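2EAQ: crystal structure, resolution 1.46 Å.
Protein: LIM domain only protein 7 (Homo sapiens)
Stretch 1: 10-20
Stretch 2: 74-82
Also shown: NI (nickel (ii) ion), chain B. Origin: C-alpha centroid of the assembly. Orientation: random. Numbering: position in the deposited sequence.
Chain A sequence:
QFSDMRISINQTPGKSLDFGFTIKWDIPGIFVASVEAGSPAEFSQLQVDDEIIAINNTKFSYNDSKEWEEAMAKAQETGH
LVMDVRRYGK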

# COMPACT_ATOMS: atom_id res chain seq x y z
N ASN A 10 -7.53 -5.83 -4.33
CA ASN A 10 -8.91 -6.07 -3.84
C ASN A 10 -9.04 -7.38 -3.14
O ASN A 10 -8.42 -8.36 -3.58
CB ASN A 10 -9.90 -6.08 -5.02
CG ASN A 10 -9.88 -4.79 -5.79
OD1 ASN A 10 -10.56 -3.83 -5.43
ND2 ASN A 10 -9.08 -4.74 -6.84
N GLN A 11 -9.81 -7.43 -2.05
CA GLN A 11 -10.07 -8.70 -1.37
C GLN A 11 -11.42 -8.58 -0.70
O GLN A 11 -12.05 -7.53 -0.78
CB GLN A 11 -8.92 -9.06 -0.40
CG GLN A 11 -8.79 -8.08 0.76
CD GLN A 11 -7.72 -8.44 1.72
OE1 GLN A 11 -7.86 -8.09 2.91
NE2 GLN A 11 -6.74 -9.12 1.30
N THR A 12 -11.89 -9.66 -0.09
CA THR A 12 -13.23 -9.61 0.52
C THR A 12 -13.34 -8.54 1.58
O THR A 12 -12.43 -8.40 2.40
CB THR A 12 -13.50 -10.93 1.17
OG1 THR A 12 -13.32 -11.94 0.17
CG2 THR A 12 -14.96 -11.02 1.59
N PRO A 13 -14.41 -7.78 1.57
CA PRO A 13 -14.56 -6.74 2.61
C PRO A 13 -14.61 -7.40 3.99
O PRO A 13 -15.23 -8.47 4.16
CB PRO A 13 -15.93 -6.11 2.29
CG PRO A 13 -16.10 -6.34 0.75
CD PRO A 13 -15.47 -7.72 0.54
N GLY A 14 -13.92 -6.74 4.93
CA GLY A 14 -13.85 -7.22 6.31
C GLY A 14 -13.11 -8.53 6.52
O GLY A 14 -13.39 -9.21 7.52
N LYS A 15 -12.22 -8.91 5.61
CA LYS A 15 -11.43 -10.14 5.72
C LYS A 15 -10.54 -10.08 6.89
O LYS A 15 -10.06 -8.98 7.27
CB LYS A 15 -10.58 -10.32 4.44
CG LYS A 15 -10.19 -11.77 4.07
CD LYS A 15 -9.29 -11.75 2.79
CE LYS A 15 -8.94 -13.18 2.37
NZ LYS A 15 -8.21 -13.14 1.08
N SER A 16 -10.28 -11.24 7.49
CA SER A 16 -9.39 -11.33 8.62
C SER A 16 -7.89 -11.30 8.25
O SER A 16 -7.04 -11.13 9.14
CB SER A 16 -9.71 -12.58 9.44
OG SER A 16 -9.30 -13.72 8.72
N LEU A 17 -7.57 -11.47 6.96
CA LEU A 17 -6.19 -11.43 6.50
C LEU A 17 -5.89 -10.05 5.90
O LEU A 17 -6.81 -9.43 5.34
CB LEU A 17 -5.99 -12.48 5.42
CG LEU A 17 -6.34 -13.94 5.75
CD1 LEU A 17 -6.03 -14.81 4.54
CD2 LEU A 17 -5.52 -14.38 6.95
N ASP A 18 -4.66 -9.58 6.00
CA ASP A 18 -4.31 -8.31 5.36
C ASP A 18 -4.05 -8.56 3.87
O ASP A 18 -4.15 -9.67 3.38
CB ASP A 18 -3.10 -7.64 5.98
CG ASP A 18 -1.89 -8.53 6.00
OD1 ASP A 18 -1.45 -9.03 4.94
OD2 ASP A 18 -1.36 -8.78 7.12
N PHE A 19 -3.74 -7.50 3.15
CA PHE A 19 -3.56 -7.58 1.70
C PHE A 19 -2.33 -8.31 1.22
O PHE A 19 -2.23 -8.62 0.04
CB PHE A 19 -3.57 -6.19 1.08
CG PHE A 19 -4.91 -5.51 1.08
CD1 PHE A 19 -5.82 -5.71 0.04
CD2 PHE A 19 -5.26 -4.64 2.10
CE1 PHE A 19 -7.05 -5.04 0.02
CE2 PHE A 19 -6.53 -3.97 2.10
CZ PHE A 19 -7.41 -4.18 1.04
N GLY A 20 -1.40 -8.62 2.12
CA GLY A 20 -0.24 -9.37 1.66
C GLY A 20 1.03 -8.59 1.56
O GLY A 20 1.99 -9.13 1.04
N LYS A 74 -9.04 1.13 7.35
CA LYS A 74 -10.28 1.28 6.60
C LYS A 74 -10.24 0.50 5.27
O LYS A 74 -11.22 -0.12 4.90
CB LYS A 74 -10.51 2.78 6.37
CG LYS A 74 -11.82 3.06 5.62
CD LYS A 74 -12.06 4.56 5.58
CE LYS A 74 -13.32 4.89 4.81
NZ LYS A 74 -13.36 6.35 4.54
N ALA A 75 -9.10 0.49 4.58
CA ALA A 75 -9.02 -0.26 3.33
C ALA A 75 -9.20 -1.73 3.64
O ALA A 75 -9.74 -2.43 2.81
CB ALA A 75 -7.63 0.01 2.66
N GLN A 76 -8.75 -2.20 4.81
CA GLN A 76 -8.95 -3.61 5.16
C GLN A 76 -10.42 -3.86 5.36
O GLN A 76 -10.93 -4.93 5.04
CB GLN A 76 -8.26 -3.97 6.46
CG GLN A 76 -8.25 -5.44 6.61
CD GLN A 76 -6.85 -5.88 6.67
OE1 GLN A 76 -6.30 -6.04 7.74
NE2 GLN A 76 -6.23 -5.98 5.52
N GLU A 77 -11.13 -2.89 5.91
CA GLU A 77 -12.55 -3.04 6.08
C GLU A 77 -13.29 -3.09 4.75
O GLU A 77 -14.17 -3.95 4.54
CB GLU A 77 -13.15 -1.90 6.92
CG GLU A 77 -14.55 -2.32 7.34
CD GLU A 77 -15.10 -1.65 8.61
OE1 GLU A 77 -16.35 -1.72 8.80
OE2 GLU A 77 -14.31 -1.08 9.40
N THR A 78 -12.95 -2.24 3.78
CA THR A 78 -13.69 -2.20 2.49
C THR A 78 -13.18 -3.28 1.52
O THR A 78 -13.91 -3.69 0.57
CB THR A 78 -13.53 -0.85 1.76
OG1 THR A 78 -12.16 -0.69 1.37
CG2 THR A 78 -13.92 0.32 2.64
N GLY A 79 -11.92 -3.71 1.69
CA GLY A 79 -11.33 -4.65 0.76
C GLY A 79 -10.79 -4.03 -0.51
O GLY A 79 -10.40 -4.75 -1.45
N HIS A 80 -10.78 -2.71 -0.60
CA HIS A 80 -10.28 -2.04 -1.80
C HIS A 80 -9.13 -1.13 -1.47
O HIS A 80 -9.18 -0.29 -0.54
CB HIS A 80 -11.37 -1.16 -2.47
CG HIS A 80 -12.64 -1.87 -2.80
ND1 HIS A 80 -12.70 -2.90 -3.73
CD2 HIS A 80 -13.88 -1.72 -2.31
CE1 HIS A 80 -13.94 -3.36 -3.77
NE2 HIS A 80 -14.67 -2.66 -2.92
N LEU A 81 -8.05 -1.33 -2.19
CA LEU A 81 -6.88 -0.52 -1.98
C LEU A 81 -6.31 -0.08 -3.32
O LEU A 81 -5.72 -0.89 -4.02
CB LEU A 81 -5.93 -1.41 -1.18
CG LEU A 81 -4.68 -0.82 -0.62
CD1 LEU A 81 -4.97 0.34 0.33
CD2 LEU A 81 -3.98 -1.99 0.11
N VAL A 82 -6.48 1.19 -3.68
CA VAL A 82 -5.94 1.75 -4.92
C VAL A 82 -4.71 2.55 -4.46
O VAL A 82 -4.87 3.61 -3.83
CB VAL A 82 -6.95 2.65 -5.64
CG1 VAL A 82 -6.36 3.30 -6.90
CG2 VAL A 82 -8.13 1.81 -6.14
NI NI B . -16.79 -2.78 -2.36
O HOH W 1 -10.40 -6.80 3.42
O HOH W 2 -16.18 -2.91 -0.38
O HOH W 3 -17.05 -0.74 -2.17

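The most linear polar contact between the two stretches joins two side chains, those of His80 and Asn10. His80 ND1 donates to Asn10 OD1 over 2.9 Å with a nearly straight N-H...O angle of 176°, and the acceptor lies close to the plane of the imidazole, where the ring nitrogen directs its proton. Because ND1 carries the hydrogen, NE2 is left free to bind metal, and His80 NE2 coordinates the nickel ion at 2.2 Å; two waters complete the part of the coordination sphere seen here. One of these, water 2, lies 2.6 Å from Thr78 O and donates to it, so the metal site is also tied to the end of the helix.

Asn10 and His80 form an antiparallel, non-hydrogen-bonded pair, which places their side chains on the same face of the sheet. The backbone hydrogen bond follows one residue on, from Gln11 N to Gly79 O (2.8 Å, 157°). Gly79 O also receives a CA-H...O contact from Asn10 CA at 3.1 Å, and a second such contact links Gly79 CA to Gln11 O at 3.3 Å. This close approach depends on the absence of a side chain at Gly79: an ideal CB there would sit 2.2 Å from Gln11 O. The positive phi of Gly79, the first residue to leave the helix, independently suits glycine.

Farther along, the type II turn from Thr12 to Lys15 meets the C-terminal part of the helix. Gly14 N makes two weak, bent hydrogen bonds, to Glu77 O at 2.8 Å and to Gln76 O at 3.5 Å. Water 1 lies within hydrogen-bonding distance of both segments, 2.8 Å from Thr12 O and 2.5 Å from Gln76 O. Pro13 packs alongside, its CG 3.4 Å from Thr78 O.

Gln76 is the residue most covered by the other stretch, and the end of its side chain reaches Asp18, with Gln76 NE2 3.0 Å from Asp18 CA. Its approach to Leu17 O, 3.5 Å from Gln76 NE2, has too poor an angle for a hydrogen bond.

Phe19 supplies the apolar centre of the contact. Leu81 CD2 lies over one face of its ring, 3.7 Å from the centroid formed by the six Phe19 ring carbons and 17° off the normal, a CH-pi arrangement. Backbone atoms line the ring edge: Phe19 CZ is 3.4 Å from Ala75 O, and Phe19 CE1 is 3.7 Å from Gly79 O. Ala75 CB adds a looser apolar contact, 4.2 Å from Phe19 CE2.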